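Local coordinates for NADH oxidase (Thermus thermophilus, PDB 6RVB), which is an FAD-dependent flavoenzyme that reduces coenzyme A disulfide with NADH, and is also described as an NADH:menaquinone oxidoreductase, at residues Leu46-Ile54 against Glu163-Arg171; Ala145-Gly156 against Val232-Thr241. All coordinates share one frame; numbering follows the deposited sequence.

Interaction 1 (Leu46-Ile54 against Glu163-Arg171)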
loop_
_atom_site.group_PDB
_atom_site.type_symbol
_atom_site.label_atom_id
_atom_site.label_comp_id
_atom_site.label_asym_id
_atom_site.label_seq_id
_atom_site.Cartn_x
_atom_site.Cartn_y
_atom_site.Cartn_z
ATOM N N LEU A 46 0.667 23.326 -3.102
ATOM C CA LEU A 46 0.703 24.636 -2.466
ATOM C C LEU A 46 0.923 24.570 -0.942
ATOM O O LEU A 46 1.657 25.373 -0.372
ATOM C CB LEU A 46 -0.507 25.502 -2.852
ATOM C CG LEU A 46 -0.634 25.895 -4.334
ATOM C CD1 LEU A 46 -2.072 26.238 -4.629
ATOM C CD2 LEU A 46 0.292 27.033 -4.687
ATOM N N PRO A 47 0.288 23.620 -0.254
ATOM C CA PRO A 47 0.544 23.781 1.158
ATOM C C PRO A 47 1.966 23.531 1.545
ATOM O O PRO A 47 2.363 24.043 2.586
ATOM C CB PRO A 47 -0.375 22.766 1.757
ATOM C CG PRO A 47 -1.488 22.792 0.850
ATOM C CD PRO A 47 -0.949 22.887 -0.477
ATOM N N TYR A 48 2.718 22.799 0.715
ATOM C CA TYR A 48 4.122 22.455 0.984
ATOM C C TYR A 48 5.085 23.615 0.702
ATOM O O TYR A 48 6.213 23.648 1.211
ATOM C CB TYR A 48 4.501 21.120 0.322
ATOM C CG TYR A 48 3.547 20.091 0.840
ATOM C CD1 TYR A 48 3.532 19.737 2.190
ATOM C CD2 TYR A 48 2.585 19.544 0.016
ATOM C CE1 TYR A 48 2.640 18.854 2.675
ATOM C CE2 TYR A 48 1.647 18.643 0.509
ATOM C CZ TYR A 48 1.677 18.322 1.851
ATOM O OH TYR A 48 0.729 17.461 2.379
ATOM N N VAL A 49 4.600 24.585 -0.064
ATOM C CA VAL A 49 5.354 25.776 -0.426
ATOM C C VAL A 49 5.086 26.840 0.641
ATOM O O VAL A 49 6.028 27.334 1.184
ATOM C CB VAL A 49 4.995 26.238 -1.863
ATOM C CG1 VAL A 49 5.461 27.579 -2.132
ATOM C CG2 VAL A 49 5.584 25.349 -2.765
ATOM N N LEU A 50 3.819 27.191 0.888
ATOM C CA LEU A 50 3.370 27.873 2.087
ATOM C C LEU A 50 4.188 27.521 3.360
ATOM O O LEU A 50 4.588 28.432 4.082
ATOM C CB LEU A 50 1.892 27.544 2.281
ATOM C CG LEU A 50 1.050 28.655 1.748
ATOM C CD1 LEU A 50 1.733 29.491 0.579
ATOM C CD2 LEU A 50 -0.308 28.119 1.447
ATOM N N SER A 51 4.453 26.237 3.608
ATOM C CA SER A 51 5.011 25.848 4.853
ATOM C C SER A 51 6.495 26.078 4.823
ATOM O O SER A 51 7.186 25.914 5.833
ATOM C CB SER A 51 4.794 24.382 5.071
ATOM O OG SER A 51 5.706 23.652 4.284
ATOM N N GLY A 52 7.037 26.413 3.657
ATOM C CA GLY A 52 8.489 26.541 3.529
ATOM C C GLY A 52 9.263 25.282 3.126
ATOM O O GLY A 52 10.376 25.395 2.700
ATOM N N GLU A 53 8.693 24.084 3.219
ATOM C CA GLU A 53 9.408 22.863 2.858
ATOM C C GLU A 53 9.790 22.805 1.364
ATOM O O GLU A 53 10.756 22.174 0.981
ATOM C CB GLU A 53 8.629 21.588 3.259
ATOM C CG GLU A 53 8.158 21.551 4.675
ATOM C CD GLU A 53 7.117 20.470 4.937
ATOM O OE1 GLU A 53 7.567 19.311 5.209
ATOM O OE2 GLU A 53 5.875 20.782 4.865
ATOM N N ILE A 54 9.010 23.407 0.506
ATOM C CA ILE A 54 9.436 23.610 -0.858
ATOM C C ILE A 54 9.717 25.092 -1.003
ATOM O O ILE A 54 8.808 25.955 -0.932
ATOM C CB ILE A 54 8.321 23.239 -1.844
ATOM C CG1 ILE A 54 8.017 21.776 -1.732
ATOM C CG2 ILE A 54 8.636 23.620 -3.309
ATOM C CD1 ILE A 54 6.797 21.483 -2.496
ATOM N N GLU A 163 -4.905 20.617 5.790
ATOM C CA GLU A 163 -3.564 20.766 5.231
ATOM C C GLU A 163 -2.995 22.123 5.515
ATOM O O GLU A 163 -1.785 22.226 5.749
ATOM C CB GLU A 163 -3.485 20.468 3.737
ATOM C CG GLU A 163 -3.439 18.994 3.437
ATOM C CD GLU A 163 -3.206 18.640 1.938
ATOM O OE1 GLU A 163 -2.733 17.436 1.662
ATOM O OE2 GLU A 163 -3.475 19.559 1.067
ATOM N N ALA A 164 -3.816 23.185 5.480
ATOM C CA ALA A 164 -3.280 24.543 5.703
ATOM C C ALA A 164 -2.869 24.759 7.133
ATOM O O ALA A 164 -1.892 25.395 7.364
ATOM C CB ALA A 164 -4.246 25.580 5.284
ATOM N N ALA A 165 -3.610 24.222 8.084
ATOM C CA ALA A 165 -3.285 24.345 9.457
ATOM C C ALA A 165 -1.888 23.856 9.676
ATOM O O ALA A 165 -1.131 24.497 10.377
ATOM C CB ALA A 165 -4.274 23.531 10.317
ATOM N N GLU A 166 -1.515 22.710 9.120
ATOM C CA GLU A 166 -0.118 22.243 9.256
ATOM C C GLU A 166 0.846 23.262 8.689
ATOM O O GLU A 166 1.844 23.575 9.304
ATOM C CB GLU A 166 0.133 20.910 8.549
ATOM C CG GLU A 166 1.519 20.275 8.758
ATOM C CD GLU A 166 1.857 19.132 7.757
ATOM O OE1 GLU A 166 1.141 18.073 7.767
ATOM O OE2 GLU A 166 2.843 19.311 6.970
ATOM N N ALA A 167 0.536 23.804 7.522
ATOM C CA ALA A 167 1.453 24.782 6.916
ATOM C C ALA A 167 1.635 25.987 7.801
ATOM O O ALA A 167 2.753 26.283 8.185
ATOM C CB ALA A 167 1.076 25.200 5.547
ATOM N N PHE A 168 0.557 26.698 8.108
ATOM C CA PHE A 168 0.652 27.806 9.025
ATOM C C PHE A 168 1.377 27.491 10.347
ATOM O O PHE A 168 2.048 28.345 10.849
ATOM C CB PHE A 168 -0.731 28.323 9.339
ATOM C CG PHE A 168 -1.465 28.842 8.147
ATOM C CD1 PHE A 168 -0.826 28.989 6.967
ATOM C CD2 PHE A 168 -2.807 29.196 8.223
ATOM C CE1 PHE A 168 -1.521 29.465 5.845
ATOM C CE2 PHE A 168 -3.508 29.648 7.104
ATOM C CZ PHE A 168 -2.867 29.808 5.930
ATOM N N ARG A 169 1.231 26.311 10.947
ATOM C CA ARG A 169 1.910 26.105 12.216
ATOM C C ARG A 169 3.416 26.047 11.928
ATOM O O ARG A 169 4.222 26.681 12.619
ATOM C CB ARG A 169 1.427 24.851 12.895
ATOM C CG ARG A 169 0.096 24.930 13.431
ATOM C CD ARG A 169 0.045 25.696 14.723
ATOM N NE ARG A 169 0.829 25.095 15.774
ATOM C CZ ARG A 169 1.824 25.716 16.378
ATOM N NH1 ARG A 169 2.090 26.968 16.049
ATOM N NH2 ARG A 169 2.506 25.080 17.323
ATOM N N LYS A 170 3.799 25.298 10.897
ATOM C CA LYS A 170 5.205 25.148 10.496
ATOM C C LYS A 170 5.856 26.514 10.200
ATOM O O LYS A 170 7.047 26.655 10.137
ATOM C CB LYS A 170 5.339 24.263 9.231
ATOM C CG LYS A 170 5.125 22.815 9.467
ATOM C CD LYS A 170 5.654 21.877 8.388
ATOM C CE LYS A 170 5.226 20.451 8.816
ATOM N NZ LYS A 170 5.603 19.331 7.927
ATOM N N ARG A 171 5.045 27.504 9.960
ATOM C CA ARG A 171 5.495 28.868 9.741
ATOM C C ARG A 171 5.392 29.742 10.978
ATOM O O ARG A 171 5.455 30.937 10.910
ATOM C CB ARG A 171 4.648 29.468 8.659
ATOM C CG ARG A 171 5.123 28.960 7.381
ATOM C CD ARG A 171 6.389 29.730 7.064
ATOM N NE ARG A 171 6.262 30.332 5.765
ATOM C CZ ARG A 171 6.647 31.553 5.502
ATOM N NH1 ARG A 171 7.232 32.287 6.450
ATOM N NH2 ARG A 171 6.458 32.000 4.285
#

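Interaction 2 (Ala145-Gly156 against Val232-Thr241). With NAD (nicotinamide-adenine-dinucleotide), chain F.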
loop_
_atom_site.group_PDB
_atom_site.type_symbol
_atom_site.label_atom_id
_atom_site.label_comp_id
_atom_site.label_asym_id
_atom_site.label_seq_id
_atom_site.Cartn_x
_atom_site.Cartn_y
_atom_site.Cartn_z
ATOM N N ALA A 145 1.983 37.572 2.852
ATOM C CA ALA A 145 1.430 37.674 4.231
ATOM C C ALA A 145 2.107 36.904 5.348
ATOM O O ALA A 145 2.199 37.377 6.459
ATOM C CB ALA A 145 0.051 37.248 4.225
ATOM N N LEU A 146 2.517 35.695 5.041
ATOM C CA LEU A 146 2.921 34.755 6.002
ATOM C C LEU A 146 4.092 35.162 6.933
ATOM O O LEU A 146 4.034 35.001 8.166
ATOM C CB LEU A 146 3.136 33.427 5.289
ATOM C CG LEU A 146 2.416 32.136 5.663
ATOM C CD1 LEU A 146 1.188 32.363 6.542
ATOM C CD2 LEU A 146 2.029 31.443 4.397
ATOM N N PRO A 147 5.191 35.665 6.380
ATOM C CA PRO A 147 6.242 36.062 7.370
ATOM C C PRO A 147 5.738 37.361 7.951
ATOM O O PRO A 147 5.203 38.164 7.188
ATOM C CB PRO A 147 7.450 36.306 6.500
ATOM C CG PRO A 147 6.807 36.748 5.192
ATOM C CD PRO A 147 5.497 36.067 5.002
ATOM N N GLN A 148 5.814 37.579 9.237
ATOM C CA GLN A 148 4.920 38.611 9.832
ATOM C C GLN A 148 3.655 37.988 10.363
ATOM O O GLN A 148 2.602 38.549 10.216
ATOM C CB GLN A 148 4.504 39.717 8.869
ATOM C CG GLN A 148 5.243 41.031 9.064
ATOM C CD GLN A 148 6.701 40.967 8.584
ATOM O OE1 GLN A 148 7.677 40.857 9.399
ATOM N NE2 GLN A 148 6.868 41.017 7.241
ATOM N N ALA A 149 3.824 36.826 11.001
ATOM C CA ALA A 149 2.773 35.939 11.510
ATOM C C ALA A 149 1.445 36.527 11.354
ATOM O O ALA A 149 1.143 36.810 10.197
ATOM C CB ALA A 149 3.055 35.517 12.915
ATOM N N ARG A 150 0.622 36.663 12.420
ATOM C CA ARG A 150 0.819 36.174 13.803
ATOM C C ARG A 150 -0.228 35.152 14.304
ATOM O O ARG A 150 0.103 34.124 14.925
ATOM C CB ARG A 150 0.846 37.304 14.810
ATOM C CG ARG A 150 2.118 38.054 15.015
ATOM C CD ARG A 150 1.842 39.229 16.015
ATOM N NE ARG A 150 3.047 39.854 16.594
ATOM C CZ ARG A 150 3.056 40.732 17.610
ATOM N NH1 ARG A 150 1.913 41.110 18.216
ATOM N NH2 ARG A 150 4.228 41.236 18.028
ATOM N N ARG A 151 -1.485 35.453 14.057
ATOM C CA ARG A 151 -2.591 34.680 14.562
ATOM C C ARG A 151 -3.447 34.270 13.308
ATOM O O ARG A 151 -3.950 35.135 12.550
ATOM C CB ARG A 151 -3.387 35.566 15.553
ATOM C CG ARG A 151 -2.984 35.470 16.982
ATOM C CD ARG A 151 -3.471 36.651 17.849
ATOM N NE ARG A 151 -2.413 37.127 18.772
ATOM C CZ ARG A 151 -1.678 38.238 18.579
ATOM N NH1 ARG A 151 -1.892 39.000 17.514
ATOM N NH2 ARG A 151 -0.724 38.606 19.432
ATOM N N ALA A 152 -3.636 32.978 13.026
ATOM C CA ALA A 152 -4.507 32.672 11.873
ATOM C C ALA A 152 -5.766 31.958 12.315
ATOM O O ALA A 152 -5.782 31.237 13.341
ATOM C CB ALA A 152 -3.796 31.895 10.842
ATOM N N ALA A 153 -6.829 32.221 11.561
ATOM C CA ALA A 153 -8.081 31.464 11.686
ATOM C C ALA A 153 -8.402 30.823 10.337
ATOM O O ALA A 153 -8.424 31.498 9.299
ATOM C CB ALA A 153 -9.255 32.359 12.137
ATOM N N ILE A 154 -8.645 29.520 10.340
ATOM C CA ILE A 154 -9.038 28.853 9.118
ATOM C C ILE A 154 -10.479 28.413 9.268
ATOM O O ILE A 154 -10.798 27.661 10.174
ATOM C CB ILE A 154 -8.138 27.612 8.955
ATOM C CG1 ILE A 154 -6.696 27.992 8.782
ATOM C CG2 ILE A 154 -8.558 26.731 7.786
ATOM C CD1 ILE A 154 -5.882 26.923 8.982
ATOM N N LEU A 155 -11.358 28.918 8.433
ATOM C CA LEU A 155 -12.717 28.409 8.406
ATOM C C LEU A 155 -12.739 27.126 7.629
ATOM O O LEU A 155 -12.443 27.150 6.483
ATOM C CB LEU A 155 -13.626 29.379 7.663
ATOM C CG LEU A 155 -14.424 30.219 8.644
ATOM C CD1 LEU A 155 -13.541 31.279 9.116
ATOM C CD2 LEU A 155 -15.583 30.793 8.010
ATOM N N GLY A 156 -13.079 26.006 8.208
ATOM C CA GLY A 156 -13.270 24.834 7.389
ATOM C C GLY A 156 -12.355 23.704 7.701
ATOM O O GLY A 156 -11.217 23.895 7.444
ATOM N N VAL A 232 -12.502 35.174 18.023
ATOM C CA VAL A 232 -11.148 34.713 17.777
ATOM C C VAL A 232 -10.346 35.855 17.239
ATOM O O VAL A 232 -10.624 36.403 16.213
ATOM C CB VAL A 232 -11.070 33.596 16.752
ATOM C CG1 VAL A 232 -9.640 33.240 16.494
ATOM C CG2 VAL A 232 -11.843 32.373 17.226
ATOM N N PRO A 233 -9.322 36.257 17.940
ATOM C CA PRO A 233 -8.578 37.288 17.234
ATOM C C PRO A 233 -7.687 36.655 16.165
ATOM O O PRO A 233 -7.108 35.588 16.405
ATOM C CB PRO A 233 -7.764 37.904 18.362
ATOM C CG PRO A 233 -7.691 36.911 19.409
ATOM C CD PRO A 233 -8.903 36.108 19.346
ATOM N N ALA A 234 -7.563 37.311 15.025
ATOM C CA ALA A 234 -6.790 36.767 13.907
ATOM C C ALA A 234 -6.405 37.810 12.826
ATOM O O ALA A 234 -7.262 38.508 12.328
ATOM C CB ALA A 234 -7.594 35.733 13.296
ATOM N N ASP A 235 -5.141 37.919 12.432
ATOM C CA ASP A 235 -4.776 38.912 11.369
ATOM C C ASP A 235 -4.625 38.304 9.979
ATOM O O ASP A 235 -4.351 39.012 9.001
ATOM C CB ASP A 235 -3.489 39.587 11.678
ATOM C CG ASP A 235 -2.433 38.604 12.054
ATOM O OD1 ASP A 235 -2.382 38.143 13.269
ATOM O OD2 ASP A 235 -1.684 38.300 11.099
ATOM N N LEU A 236 -4.783 36.979 9.925
ATOM C CA LEU A 236 -4.891 36.251 8.708
ATOM C C LEU A 236 -5.945 35.168 8.885
ATOM O O LEU A 236 -5.837 34.316 9.806
ATOM C CB LEU A 236 -3.524 35.669 8.344
ATOM C CG LEU A 236 -3.171 34.364 7.597
ATOM C CD1 LEU A 236 -4.163 34.047 6.663
ATOM C CD2 LEU A 236 -1.994 34.589 6.833
ATOM N N VAL A 237 -6.950 35.218 7.998
ATOM C CA VAL A 237 -7.960 34.205 7.894
ATOM C C VAL A 237 -7.989 33.599 6.489
ATOM O O VAL A 237 -8.024 34.354 5.507
ATOM C CB VAL A 237 -9.386 34.652 8.442
ATOM C CG1 VAL A 237 -9.329 35.942 9.165
ATOM C CG2 VAL A 237 -10.470 34.640 7.428
ATOM N N LEU A 238 -7.936 32.239 6.454
ATOM C CA LEU A 238 -8.112 31.361 5.283
ATOM C C LEU A 238 -9.532 30.776 5.213
ATOM O O LEU A 238 -9.996 30.154 6.176
ATOM C CB LEU A 238 -7.158 30.175 5.349
ATOM C CG LEU A 238 -7.133 29.208 4.140
ATOM C CD1 LEU A 238 -6.593 29.786 2.933
ATOM C CD2 LEU A 238 -6.254 28.066 4.372
ATOM N N LEU A 239 -10.222 30.952 4.085
ATOM C CA LEU A 239 -11.586 30.455 3.885
ATOM C C LEU A 239 -11.445 29.130 3.182
ATOM O O LEU A 239 -11.146 29.048 2.016
ATOM C CB LEU A 239 -12.375 31.440 2.993
ATOM C CG LEU A 239 -12.667 32.775 3.677
ATOM C CD1 LEU A 239 -13.496 33.591 2.820
ATOM C CD2 LEU A 239 -13.292 32.647 5.047
ATOM N N ALA A 240 -11.629 28.060 3.886
ATOM C CA ALA A 240 -11.411 26.748 3.303
ATOM C C ALA A 240 -12.658 25.925 3.353
ATOM O O ALA A 240 -12.687 24.963 4.049
ATOM C CB ALA A 240 -10.388 26.071 4.056
ATOM N N THR A 241 -13.662 26.324 2.605
ATOM C CA THR A 241 -15.042 26.010 2.862
ATOM C C THR A 241 -15.646 25.334 1.640
ATOM O O THR A 241 -16.886 25.307 1.481
ATOM C CB THR A 241 -15.916 27.325 3.136
ATOM O OG1 THR A 241 -15.495 28.341 2.223
ATOM C CG2 THR A 241 -15.766 27.859 4.524
HETATM P PA NAD F . -14.426 20.590 1.804
HETATM O O1A NAD F . -13.616 19.317 1.748
HETATM O O2A NAD F . -15.753 20.626 1.249
HETATM O O5B NAD F . -14.569 21.110 3.339
HETATM C C5B NAD F . -15.358 20.589 4.466
HETATM C C4B NAD F . -16.295 21.665 5.113
HETATM O O4B NAD F . -17.069 21.788 6.339
HETATM C C3B NAD F . -15.321 22.726 5.264
HETATM O O3B NAD F . -15.041 22.956 3.945
HETATM C C2B NAD F . -16.220 23.777 5.832
HETATM O O2B NAD F . -16.761 24.890 5.134
HETATM C C1B NAD F . -17.493 23.137 6.108
HETATM N N9A NAD F . -17.507 24.402 6.947
HETATM C C8A NAD F . -16.835 24.737 8.155
HETATM N N7A NAD F . -17.059 26.013 8.634
HETATM C C5A NAD F . -17.858 26.519 7.707
HETATM C C6A NAD F . -18.357 27.749 7.737
HETATM N N6A NAD F . -17.980 28.397 8.770
HETATM N N1A NAD F . -19.147 28.191 6.715
HETATM C C2A NAD F . -19.361 27.261 5.682
HETATM N N3A NAD F . -18.818 25.973 5.622
HETATM C C4A NAD F . -18.101 25.609 6.645
HETATM O O3 NAD F . -13.643 21.634 0.946
HETATM P PN NAD F . -12.063 21.919 0.741
HETATM O O1N NAD F . -12.120 23.398 0.295
HETATM O O2N NAD F . -11.216 21.546 1.876
HETATM O O5D NAD F . -11.739 20.818 -0.357
HETATM C C5D NAD F . -11.011 21.157 -1.513
HETATM C C4D NAD F . -11.008 20.126 -2.654
HETATM O O4D NAD F . -9.840 20.183 -3.511
HETATM C C3D NAD F . -11.097 18.760 -2.021
HETATM O O3D NAD F . -12.428 18.275 -1.748
HETATM C C2D NAD F . -10.398 17.998 -3.104
HETATM O O2D NAD F . -11.259 17.887 -4.182
HETATM C C1D NAD F . -9.295 18.908 -3.570
HETATM N N1N NAD F . -8.274 18.634 -2.529
HETATM C C2N NAD F . -7.841 17.324 -2.352
HETATM C C3N NAD F . -6.889 16.941 -1.377
HETATM C C7N NAD F . -6.426 15.491 -1.214
HETATM O O7N NAD F . -7.125 14.393 -1.756
HETATM N N7N NAD F . -5.318 15.245 -0.504
HETATM C C4N NAD F . -6.355 17.945 -0.552
HETATM C C5N NAD F . -6.793 19.249 -0.704
HETATM C C6N NAD F . -7.753 19.575 -1.683
#

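Interaction 1 (Leu46-Ile54 against Glu163-Arg171)
The A167 methyl packs against the turn from P47 to S51, its CB 3.4 Å from P47 O and 3.8 Å from S51 CB, with L50 CB also beside it. Consistent with the short side chain, the axes of the nearly parallel helix segments 46-50 and 163-170, inclined by 15°, approach to 8.6 Å. Farther along the chain, R171 bends back at its second and third torsions, which brings NE 3.0 Å from L50 O; this oxygen lies at the edge of the guanidinium, close to its plane, and the N-H points at it with an angle of 159°. With an alanine in its place, L50 O would probably be left without this side-chain partner. K170 extends across E53 at about a right angle, NZ making weak bonds to both carboxylate oxygens, while E166 OE2 holds it more closely at 2.9 Å, from above that carboxylate's plane. K330 pairs with the other oxygen of E166. Nearer the start of both segments, the Y48 hydroxyl lies 3.5 Å from E163 OE1; P47 and E163 touch FAD, and E163 also touches NAD. Strand 327-331 lies against Y48, E163 and K170, and F168 rests on strands 151-155 and 174-178.

Interaction 2 (Ala145-Gly156 against Val232-Thr241)
The carboxylate of D235 takes hold of two successive backbone amides: R151 N donates to OD1 at 2.9 Å, on the syn side but 25° out of the carboxylate plane, and R150 N to the syn lone pair of OD2 at 3.1 Å. With CG set between its own backbone N and carbonyl carbon, the aspartate turns its carboxylate toward the chain entering strand 151-155, where one of the two amides belongs to the cis peptide between A149 and R150.

From there the strands run parallel, 16° apart, and trade bonds in a regular ladder. A153 pairs both ways, its N donating to L236 O at 2.9 Å and its O accepting from L238 N. L155 repeats the pattern with L238 O, approached at 173° at the carbonyl, and with A240 N. CA-H...O contacts such as that of A152 CA to L236 O fill in between these rungs.

On one face A152, I154, L236 and L238 form an apolar layer, I154 and L238 lying side by side; L146 CD1 adds to it at 3.9 Å from L236 CD2, and F168 and A164 of helix 159-170 cover it. The other face carries A153, L155, V237 and L239, with A234 CB against A153 CB.

At the carboxyl ends the ladder opens onto the dinucleotide. NAD O3B donates to A240 O at 3.1 Å, L155 CD2 lies 3.5 Å from the adenine amino group N6A, and G156 CA passes close to the ribose. T241 also borders this ribose, while its OG1 bonds to S118 O. G156 begins a GxGxxG-like strand-turn-helix, and the whole matches the NAD-binding Rossmann fold of pyridine nucleotide-disulfide oxidoreductases.

How the interactions relate
Helix 159-170, part of interaction 1, directly follows strand 151-155 in the chain and packs on the strands of interaction 2, with about 13 Å between the centres of the two contacts. Along the sequence their segments alternate: 46-54, 145-156, 163-171, then 232-241. Interaction 2 joins neighbouring strands of the five-stranded parallel NAD-binding sheet; on it A164 packs against L238, and F168 CD2 lies 3.9 Å from A152 CB. Another side of the helix meets 46-54 in interaction 1, a segment that touches FAD through P47. One helix is thus packed between the sheet that receives the adenosine end of NAD and a segment beside the flavin, consistent with the two cofactors being brought together for electron transfer.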